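Local coordinates for protein BH2851 (PDB 2GFG) that is a putative adenylate cyclase of the CYTH family, and probably acts on a triphosphate-containing substrate inside an antiparallel beta-barrel tunnel, at residues 12-17 / 149-154; 21-26 / 136-141; 31-36 / 125-130. One frame throughout, in Å; residues are numbered along the deposited sequence.

Contact 1 (12-17 / 149-154); sequences TLVSKE and YEIEFE. With EDO (1,2-ethanediol), chain H.
Closure of the antiparallel CYTH barrel takes place here, where the first strand, 4-14, meets the last, 146-155, just before the chain turns into helix 16-25. T12 and I151 form a hydrogen-bonded pair: T12 N reaches I151 O at 3.1 Å, nearly straight (169°), and I151 N returns to T12 O at 3.1 Å. L13 and E150 follow as a non-hydrogen-bonded pair. V14 N then donates to Y149 O at 3.0 Å from well above the carbonyl plane, while a water bridges V14 O and Y149 N, 2.7 Å from V14 O.

Side chains divide between two faces. On one, the CG2 methyls of T12 and I151 lie side by side, 3.6 Å apart, and V14 CG2 leans on Y149 CB; helix 158-171 covers T12, whose OG1 donates to L13 O and also bonds V177 N. The Y149 ring lies under the start of helix 16-25, with S15 at the N-cap position: K16 CA sits over one ring face, 4.0 Å from the centroid of Y149. The K16 chain runs extended alongside the ring and bends only at its last torsion (chi4 61°), so that NZ donates to Y149 OH at 3.0 Å. H140 stacks with the same ring.

On the face of L13 and E150, which probably lines the tunnel as in other CYTH proteins, the E150 chain is extended with CG anti to the backbone N (chi1 -162°), passing close to T12 O. E150 OE2 accepts from O1 of an ethanediol at 3.1 Å. E150 OE1 is gripped by K182 and R185, and E152 OE2 shares K182; the two cations would probably keep E150 ionised.

Contact 2 (21-26 / 136-141); sequences RLISQL and LCLDHS
Helix 16-25 lies against the outside of the barrel, and its last turn receives strand 134-143 through two leucines that project from alternate positions of the strand. L138 is the main bump. Its CG stands beside the backbone N and anti to the carbonyl carbon (chi1 -75°), and the two methyls at its tip fork into a hollow walled by L22, I23 and L26. L138 CD1 enters between I23 and L26, 4.0 Å from I23 CG1 and 4.1 Å from L26 CD1. L138 CD2 goes to the other wall, touching L22 CD1 at 4.2 Å. L22, I23 and L26 all cross L138 obliquely; L22 and L26 offer methyl tips, I23 the CG1 methylene of its longer branch.

L26 is just past the helix, yet L26 N still bonds L22 O at 3.0 Å, so the helical path continues to L26, whose side chain points toward the strand. There L26 CD1 is shared: besides L138 it meets L136 CD2 at 4.1 Å, the two chains crossing at about a right angle. F19 and I28 flank L138 further. C137 and D139, at the alternate positions, face the barrel interior instead, where D139 forms salt bridges with K182 and R126. With aliphatic carbons alone in touch, the helix is held to the strand by burial and fit, without directional bonds.

Contact 3 (31-36 / 125-130); sequences GDFKLQ and SRAEIS. With EDO (1,2-ethanediol), chain G.
Strands 34-36 and 125-130 run antiparallel with a marked twist, 131° between their directions. K34 and R126 form a hydrogen-bonded pair: K34 N to R126 O and R126 N to K34 O are each 2.8 Å, both donors standing above the carbonyl planes. L35 and S125 follow as a non-hydrogen-bonded pair. Before the K34 pair, a water takes the place of a direct bond, linking D32 O (2.8 Å) to E128 N (2.9 Å). K34 NZ folds back onto G31 O at 2.8 Å, tying K34 to the 3-10 segment that precedes it.

This is the junction of strands 34-42 and 117-131 in the CYTH barrel, with F33 on the outer side facing F19 and I23 of helix 16-25. The A127 methyl sits squarely over the centre of one face of the F33 ring, its CB 3.6 Å from the centroid of F33 and 7° off the normal. Ethanediol O2 lies over the opposite face, towards the rim, while its O1 shares a 2.8 Å hydrogen bond with S125 OG. An alanine in place of F33 would remove the ring from A127 and would probably weaken the packing between this strand and helix 16-25.

On the inner side R126 extends to CD, then turns (chi3 -67°). Q36 NE2 sits over the centre of its guanidinium, 3.5 Å from R126 CZ, a packing of two donors, while R126 NE is paired with D139.

Contacts 1 and 3 join strands edge to edge, whereas contact 2 sets a helix on the wall. Contact 2 is the more buried and wholly aliphatic; the other two are partly buried and mix backbone bonds with polar groups and bound ethanediol. Strands 117-131, 134-143 and 146-155 are consecutive in chain and sheet, so backbone bonds such as L138 N to A127 O and E150 O to D139 N stitch the three contacts together. Helix 16-25 begins in contact 1 and ends in contact 2. On the inner side, E152, D139 and R126 bring all three to one charged interior; along the chain, contact 3 nests within 2, and 2 within 1.

Contact 1 (12-17 / 149-154)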
loop_
_atom_site.group_PDB
_atom_site.type_symbol
_atom_site.label_atom_id
_atom_site.label_comp_id
_atom_site.label_asym_id
_atom_site.label_seq_id
_atom_site.Cartn_x
_atom_site.Cartn_y
_atom_site.Cartn_z
ATOM N N THR A 12 -7.734 9.566 0.014
ATOM C CA THR A 12 -9.125 9.543 0.468
ATOM C C THR A 12 -9.921 8.477 -0.277
ATOM O O THR A 12 -9.688 8.231 -1.463
ATOM C CB THR A 12 -9.850 10.928 0.295
ATOM O OG1 THR A 12 -11.155 10.867 0.900
ATOM C CG2 THR A 12 -9.999 11.305 -1.195
ATOM N N LEU A 13 -10.860 7.851 0.433
ATOM C CA LEU A 13 -11.810 6.929 -0.174
ATOM C C LEU A 13 -12.819 7.707 -0.981
ATOM O O LEU A 13 -13.124 8.866 -0.661
ATOM C CB LEU A 13 -12.547 6.117 0.902
ATOM C CG LEU A 13 -11.702 5.152 1.730
ATOM C CD1 LEU A 13 -12.432 4.751 2.997
ATOM C CD2 LEU A 13 -11.325 3.926 0.914
ATOM N N VAL A 14 -13.345 7.074 -2.029
ATOM C CA VAL A 14 -14.389 7.672 -2.859
ATOM C C VAL A 14 -15.451 6.642 -3.206
ATOM O O VAL A 14 -15.254 5.435 -3.014
ATOM C CB VAL A 14 -13.806 8.311 -4.181
ATOM C CG1 VAL A 14 -12.963 9.545 -3.858
ATOM C CG2 VAL A 14 -12.991 7.294 -4.978
ATOM N N SER A 15 -16.587 7.126 -3.689
ATOM C CA SER A 15 -17.688 6.265 -4.089
ATOM C C SER A 15 -17.375 5.586 -5.392
ATOM O O SER A 15 -16.443 5.977 -6.096
ATOM C CB SER A 15 -18.967 7.081 -4.246
ATOM O OG SER A 15 -18.828 8.038 -5.283
ATOM N N LYS A 16 -18.177 4.577 -5.728
ATOM C CA LYS A 16 -18.061 3.881 -7.013
ATOM C C LYS A 16 -18.285 4.855 -8.174
ATOM O O LYS A 16 -17.505 4.880 -9.135
ATOM C CB LYS A 16 -19.074 2.732 -7.095
ATOM C CG LYS A 16 -18.985 1.900 -8.377
ATOM C CD LYS A 16 -20.091 0.858 -8.443
ATOM C CE LYS A 16 -19.985 0.017 -9.705
ATOM N NZ LYS A 16 -18.700 -0.736 -9.771
ATOM N N GLU A 17 -19.339 5.675 -8.062
ATOM C CA GLU A 17 -19.700 6.635 -9.121
ATOM C C GLU A 17 -18.660 7.759 -9.271
ATOM O O GLU A 17 -18.347 8.168 -10.387
ATOM C CB GLU A 17 -21.118 7.224 -8.884
ATOM C CG GLU A 17 -21.241 8.170 -7.678
ATOM N N TYR A 149 -13.018 1.989 -3.212
ATOM C CA TYR A 149 -12.332 2.807 -4.207
ATOM C C TYR A 149 -11.584 3.914 -3.511
ATOM O O TYR A 149 -12.057 4.453 -2.505
ATOM C CB TYR A 149 -13.343 3.391 -5.196
ATOM C CG TYR A 149 -14.210 2.350 -5.856
ATOM C CD1 TYR A 149 -15.390 1.903 -5.245
ATOM C CD2 TYR A 149 -13.838 1.776 -7.070
ATOM C CE1 TYR A 149 -16.188 0.914 -5.844
ATOM C CE2 TYR A 149 -14.625 0.791 -7.680
ATOM C CZ TYR A 149 -15.790 0.359 -7.059
ATOM O OH TYR A 149 -16.549 -0.605 -7.651
ATOM N N GLU A 150 -10.412 4.259 -4.036
ATOM C CA GLU A 150 -9.532 5.213 -3.373
ATOM C C GLU A 150 -8.650 5.966 -4.368
ATOM O O GLU A 150 -8.113 5.379 -5.307
ATOM C CB GLU A 150 -8.641 4.476 -2.365
ATOM C CG GLU A 150 -7.987 5.382 -1.315
ATOM C CD GLU A 150 -6.959 4.653 -0.458
ATOM O OE1 GLU A 150 -6.745 3.439 -0.665
ATOM O OE2 GLU A 150 -6.353 5.299 0.410
ATOM N N ILE A 151 -8.515 7.273 -4.148
ATOM C CA ILE A 151 -7.557 8.096 -4.876
ATOM C C ILE A 151 -6.440 8.467 -3.906
ATOM O O ILE A 151 -6.695 8.650 -2.711
ATOM C CB ILE A 151 -8.227 9.385 -5.476
ATOM C CG1 ILE A 151 -7.302 10.049 -6.488
ATOM C CG2 ILE A 151 -8.641 10.396 -4.351
ATOM C CD1 ILE A 151 -7.957 11.212 -7.241
ATOM N N GLU A 152 -5.190 8.472 -4.394
ATOM C CA GLU A 152 -4.008 8.837 -3.543
ATOM C C GLU A 152 -3.029 9.675 -4.331
ATOM O O GLU A 152 -2.787 9.400 -5.490
ATOM C CB GLU A 152 -3.264 7.582 -3.044
ATOM C CG GLU A 152 -4.154 6.427 -2.551
ATOM C CD GLU A 152 -3.495 5.064 -2.717
ATOM O OE1 GLU A 152 -2.780 4.854 -3.728
ATOM O OE2 GLU A 152 -3.738 4.186 -1.875
ATOM N N PHE A 153 -2.395 10.644 -3.668
ATOM C CA PHE A 153 -1.325 11.435 -4.297
ATOM C C PHE A 153 0.014 11.144 -3.639
ATOM O O PHE A 153 0.149 11.266 -2.432
ATOM C CB PHE A 153 -1.623 12.925 -4.223
ATOM C CG PHE A 153 -0.581 13.773 -4.870
ATOM C CD1 PHE A 153 -0.430 13.767 -6.247
ATOM C CD2 PHE A 153 0.301 14.536 -4.103
ATOM C CE1 PHE A 153 0.556 14.528 -6.857
ATOM C CE2 PHE A 153 1.298 15.301 -4.718
ATOM C CZ PHE A 153 1.417 15.297 -6.089
ATOM N N GLU A 154 1.002 10.758 -4.459
ATOM C CA GLU A 154 2.368 10.489 -3.991
ATOM C C GLU A 154 3.232 11.736 -4.198
ATOM O O GLU A 154 3.521 12.117 -5.331
ATOM C CB GLU A 154 2.976 9.297 -4.750
ATOM C CG GLU A 154 2.285 7.947 -4.488
ATOM C CD GLU A 154 2.876 6.793 -5.345
ATOM O OE1 GLU A 154 2.893 6.921 -6.585
ATOM O OE2 GLU A 154 3.307 5.762 -4.764
HETATM C C1 EDO H . -3.061 3.121 0.901
HETATM O O1 EDO H . -4.228 3.450 1.658
HETATM C C2 EDO H . -2.006 2.461 1.788
HETATM O O2 EDO H . -1.686 1.128 1.347
HETATM O O HOH W 1 -15.289 3.168 -1.496
#

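Contact 2 (21-26 / 136-141)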
loop_
_atom_site.group_PDB
_atom_site.type_symbol
_atom_site.label_atom_id
_atom_site.label_comp_id
_atom_site.label_asym_id
_atom_site.label_seq_id
_atom_site.Cartn_x
_atom_site.Cartn_y
_atom_site.Cartn_z
ATOM N N ARG A 21 -16.266 8.438 -12.459
ATOM C CA ARG A 21 -16.205 9.788 -13.045
ATOM C C ARG A 21 -14.754 10.261 -13.197
ATOM O O ARG A 21 -14.401 10.898 -14.197
ATOM C CB ARG A 21 -16.999 10.789 -12.187
ATOM C CG ARG A 21 -17.052 12.215 -12.776
ATOM C CD ARG A 21 -17.984 13.130 -11.987
ATOM N NE ARG A 21 -17.657 13.168 -10.548
ATOM C CZ ARG A 21 -16.614 13.823 -10.011
ATOM N NH1 ARG A 21 -15.746 14.483 -10.784
ATOM N NH2 ARG A 21 -16.433 13.804 -8.689
ATOM N N LEU A 22 -13.932 9.977 -12.184
ATOM C CA LEU A 22 -12.506 10.361 -12.198
ATOM C C LEU A 22 -11.728 9.636 -13.284
ATOM O O LEU A 22 -10.807 10.199 -13.862
ATOM C CB LEU A 22 -11.859 10.099 -10.834
ATOM C CG LEU A 22 -12.180 11.108 -9.724
ATOM C CD1 LEU A 22 -11.760 10.563 -8.389
ATOM C CD2 LEU A 22 -11.497 12.455 -10.003
ATOM N N ILE A 23 -12.071 8.364 -13.520
ATOM C CA ILE A 23 -11.475 7.586 -14.625
ATOM C C ILE A 23 -11.752 8.275 -15.958
ATOM O O ILE A 23 -10.858 8.401 -16.800
ATOM C CB ILE A 23 -12.037 6.123 -14.677
ATOM C CG1 ILE A 23 -11.539 5.312 -13.488
ATOM C CG2 ILE A 23 -11.626 5.412 -15.997
ATOM C CD1 ILE A 23 -12.285 3.983 -13.292
ATOM N N SER A 24 -13.004 8.722 -16.138
ATOM C CA SER A 24 -13.422 9.415 -17.364
ATOM C C SER A 24 -12.733 10.784 -17.536
ATOM O O SER A 24 -12.171 11.071 -18.597
ATOM C CB SER A 24 -14.947 9.598 -17.374
ATOM O OG SER A 24 -15.368 10.285 -18.532
ATOM N N GLN A 25 -12.774 11.612 -16.490
ATOM C CA GLN A 25 -12.257 13.005 -16.580
ATOM C C GLN A 25 -10.726 13.075 -16.686
ATOM O O GLN A 25 -10.190 13.949 -17.378
ATOM C CB GLN A 25 -12.754 13.834 -15.407
ATOM C CG GLN A 25 -14.241 14.106 -15.480
ATOM C CD GLN A 25 -14.753 14.932 -14.333
ATOM O OE1 GLN A 25 -14.148 14.978 -13.264
ATOM N NE2 GLN A 25 -15.894 15.583 -14.540
ATOM N N LEU A 26 -10.033 12.118 -16.060
ATOM C CA LEU A 26 -8.567 11.999 -16.207
ATOM C C LEU A 26 -8.163 11.231 -17.504
ATOM O O LEU A 26 -6.975 11.045 -17.768
ATOM C CB LEU A 26 -7.961 11.316 -14.977
ATOM C CG LEU A 26 -8.187 12.036 -13.632
ATOM C CD1 LEU A 26 -7.862 11.126 -12.482
ATOM C CD2 LEU A 26 -7.364 13.316 -13.550
ATOM N N LEU A 136 -0.433 10.335 -9.129
ATOM C CA LEU A 136 -1.811 10.175 -8.649
ATOM C C LEU A 136 -2.293 8.767 -8.952
ATOM O O LEU A 136 -2.312 8.359 -10.100
ATOM C CB LEU A 136 -2.725 11.201 -9.334
ATOM C CG LEU A 136 -4.196 11.259 -8.904
ATOM C CD1 LEU A 136 -4.320 11.688 -7.440
ATOM C CD2 LEU A 136 -4.944 12.202 -9.796
ATOM N N CYS A 137 -2.670 8.023 -7.910
ATOM C CA CYS A 137 -3.117 6.622 -8.066
ATOM C C CYS A 137 -4.638 6.472 -7.869
ATOM O O CYS A 137 -5.195 7.020 -6.927
ATOM C CB CYS A 137 -2.384 5.718 -7.064
ATOM S SG CYS A 137 -0.565 5.753 -7.191
ATOM N N LEU A 138 -5.299 5.736 -8.788
ATOM C CA LEU A 138 -6.717 5.335 -8.608
ATOM C C LEU A 138 -6.774 3.854 -8.261
ATOM O O LEU A 138 -6.473 3.011 -9.098
ATOM C CB LEU A 138 -7.537 5.612 -9.870
ATOM C CG LEU A 138 -7.917 7.080 -10.167
ATOM C CD1 LEU A 138 -8.572 7.174 -11.515
ATOM C CD2 LEU A 138 -8.833 7.642 -9.110
ATOM N N ASP A 139 -7.205 3.548 -7.032
ATOM C CA ASP A 139 -7.176 2.174 -6.493
ATOM C C ASP A 139 -8.557 1.619 -6.244
ATOM O O ASP A 139 -9.287 2.116 -5.384
ATOM C CB ASP A 139 -6.411 2.147 -5.165
ATOM C CG ASP A 139 -4.935 2.376 -5.331
ATOM O OD1 ASP A 139 -4.458 2.473 -6.476
ATOM O OD2 ASP A 139 -4.238 2.440 -4.296
ATOM N N HIS A 140 -8.890 0.550 -6.963
ATOM C CA HIS A 140 -10.077 -0.239 -6.696
ATOM C C HIS A 140 -9.610 -1.538 -6.037
ATOM O O HIS A 140 -8.879 -2.329 -6.652
ATOM C CB HIS A 140 -10.842 -0.514 -8.009
ATOM C CG HIS A 140 -11.963 -1.501 -7.870
ATOM N ND1 HIS A 140 -12.326 -2.358 -8.888
ATOM C CD2 HIS A 140 -12.775 -1.794 -6.825
ATOM C CE1 HIS A 140 -13.329 -3.117 -8.482
ATOM N NE2 HIS A 140 -13.607 -2.806 -7.230
ATOM N N SER A 141 -9.992 -1.730 -4.774
ATOM C CA SER A 141 -9.515 -2.868 -3.980
ATOM C C SER A 141 -10.646 -3.795 -3.592
ATOM O O SER A 141 -11.761 -3.355 -3.379
ATOM C CB SER A 141 -8.808 -2.370 -2.710
ATOM O OG SER A 141 -7.719 -1.535 -3.036
#

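Contact 3 (31-36 / 125-130)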
loop_
_atom_site.group_PDB
_atom_site.type_symbol
_atom_site.label_atom_id
_atom_site.label_comp_id
_atom_site.label_asym_id
_atom_site.label_seq_id
_atom_site.Cartn_x
_atom_site.Cartn_y
_atom_site.Cartn_z
ATOM N N GLY A 31 -7.271 -0.534 -19.883
ATOM C CA GLY A 31 -5.973 -1.217 -19.964
ATOM C C GLY A 31 -4.868 -0.594 -19.113
ATOM O O GLY A 31 -3.808 -1.209 -18.919
ATOM N N ASP A 32 -5.087 0.641 -18.646
ATOM C CA ASP A 32 -4.129 1.316 -17.737
ATOM C C ASP A 32 -4.166 0.730 -16.328
ATOM O O ASP A 32 -3.202 0.862 -15.573
ATOM C CB ASP A 32 -4.408 2.822 -17.683
ATOM C CG ASP A 32 -4.157 3.513 -19.019
ATOM O OD1 ASP A 32 -3.180 3.144 -19.703
ATOM O OD2 ASP A 32 -4.927 4.435 -19.372
ATOM N N PHE A 33 -5.297 0.119 -15.964
ATOM C CA PHE A 33 -5.436 -0.536 -14.666
ATOM C C PHE A 33 -4.676 -1.860 -14.629
ATOM O O PHE A 33 -4.892 -2.739 -15.478
ATOM C CB PHE A 33 -6.914 -0.762 -14.326
ATOM C CG PHE A 33 -7.604 0.463 -13.797
ATOM C CD1 PHE A 33 -7.687 0.691 -12.429
ATOM C CD2 PHE A 33 -8.136 1.412 -14.669
ATOM C CE1 PHE A 33 -8.320 1.844 -11.926
ATOM C CE2 PHE A 33 -8.763 2.569 -14.176
ATOM C CZ PHE A 33 -8.848 2.779 -12.798
ATOM N N LYS A 34 -3.751 -1.975 -13.665
ATOM C CA LYS A 34 -2.979 -3.199 -13.451
ATOM C C LYS A 34 -3.402 -3.837 -12.123
ATOM O O LYS A 34 -3.651 -3.143 -11.149
ATOM C CB LYS A 34 -1.475 -2.894 -13.423
ATOM C CG LYS A 34 -0.971 -1.976 -14.568
ATOM C CD LYS A 34 -1.273 -2.548 -15.946
ATOM C CE LYS A 34 -0.729 -1.647 -17.057
ATOM N NZ LYS A 34 -1.185 -2.087 -18.418
ATOM N N LEU A 35 -3.435 -5.160 -12.095
ATOM C CA LEU A 35 -3.874 -5.909 -10.917
ATOM C C LEU A 35 -2.684 -6.321 -10.068
ATOM O O LEU A 35 -1.649 -6.726 -10.595
ATOM C CB LEU A 35 -4.673 -7.152 -11.354
ATOM C CG LEU A 35 -5.217 -8.101 -10.278
ATOM C CD1 LEU A 35 -6.009 -7.366 -9.189
ATOM C CD2 LEU A 35 -6.088 -9.179 -10.941
ATOM N N GLN A 36 -2.810 -6.136 -8.748
ATOM C CA GLN A 36 -1.791 -6.583 -7.796
ATOM C C GLN A 36 -2.444 -7.198 -6.552
ATOM O O GLN A 36 -3.585 -6.859 -6.201
ATOM C CB GLN A 36 -0.887 -5.418 -7.393
ATOM C CG GLN A 36 -1.613 -4.306 -6.574
ATOM C CD GLN A 36 -0.853 -2.994 -6.553
ATOM O OE1 GLN A 36 -0.113 -2.677 -7.480
ATOM N NE2 GLN A 36 -1.047 -2.222 -5.500
ATOM N N SER A 125 -6.805 -3.171 -8.147
ATOM C CA SER A 125 -6.683 -2.783 -9.532
ATOM C C SER A 125 -6.291 -1.314 -9.542
ATOM O O SER A 125 -7.038 -0.465 -9.046
ATOM C CB SER A 125 -7.999 -2.988 -10.256
ATOM O OG SER A 125 -7.871 -2.685 -11.614
ATOM N N ARG A 126 -5.116 -1.012 -10.104
ATOM C CA ARG A 126 -4.508 0.318 -9.963
ATOM C C ARG A 126 -4.186 0.978 -11.291
ATOM O O ARG A 126 -3.577 0.374 -12.157
ATOM C CB ARG A 126 -3.225 0.217 -9.136
ATOM C CG ARG A 126 -2.431 1.551 -9.036
ATOM C CD ARG A 126 -1.277 1.456 -8.071
ATOM N NE ARG A 126 -1.721 1.283 -6.688
ATOM C CZ ARG A 126 -0.906 1.232 -5.632
ATOM N NH1 ARG A 126 0.423 1.314 -5.787
ATOM N NH2 ARG A 126 -1.415 1.079 -4.419
ATOM N N ALA A 127 -4.565 2.251 -11.405
ATOM C CA ALA A 127 -4.126 3.113 -12.487
ATOM C C ALA A 127 -3.263 4.233 -11.884
ATOM O O ALA A 127 -3.568 4.735 -10.809
ATOM C CB ALA A 127 -5.311 3.690 -13.207
ATOM N N GLU A 128 -2.158 4.570 -12.556
ATOM C CA GLU A 128 -1.251 5.645 -12.096
ATOM C C GLU A 128 -1.004 6.642 -13.198
ATOM O O GLU A 128 -0.837 6.265 -14.348
ATOM C CB GLU A 128 0.096 5.072 -11.636
ATOM C CG GLU A 128 0.019 4.182 -10.426
ATOM C CD GLU A 128 1.403 3.796 -9.882
ATOM O OE1 GLU A 128 2.235 4.697 -9.661
ATOM O OE2 GLU A 128 1.640 2.593 -9.665
ATOM N N ILE A 129 -0.994 7.925 -12.841
ATOM C CA ILE A 129 -0.630 9.000 -13.778
ATOM C C ILE A 129 0.304 9.974 -13.098
ATOM O O ILE A 129 0.306 10.079 -11.875
ATOM C CB ILE A 129 -1.898 9.774 -14.315
ATOM C CG1 ILE A 129 -2.702 10.407 -13.153
ATOM C CG2 ILE A 129 -2.777 8.843 -15.135
ATOM C CD1 ILE A 129 -3.823 11.349 -13.618
ATOM N N SER A 130 1.132 10.661 -13.884
ATOM C CA SER A 130 1.937 11.760 -13.356
ATOM C C SER A 130 1.032 12.963 -13.186
ATOM O O SER A 130 0.356 13.363 -14.123
ATOM C CB SER A 130 3.096 12.104 -14.295
ATOM O OG SER A 130 2.630 12.687 -15.487
HETATM C C1 EDO G . -10.924 -2.653 -13.099
HETATM O O1 EDO G . -9.702 -2.119 -13.620
HETATM C C2 EDO G . -11.397 -1.815 -11.908
HETATM O O2 EDO G . -11.473 -0.418 -12.257
HETATM O O HOH W 2 -1.383 2.821 -14.675
#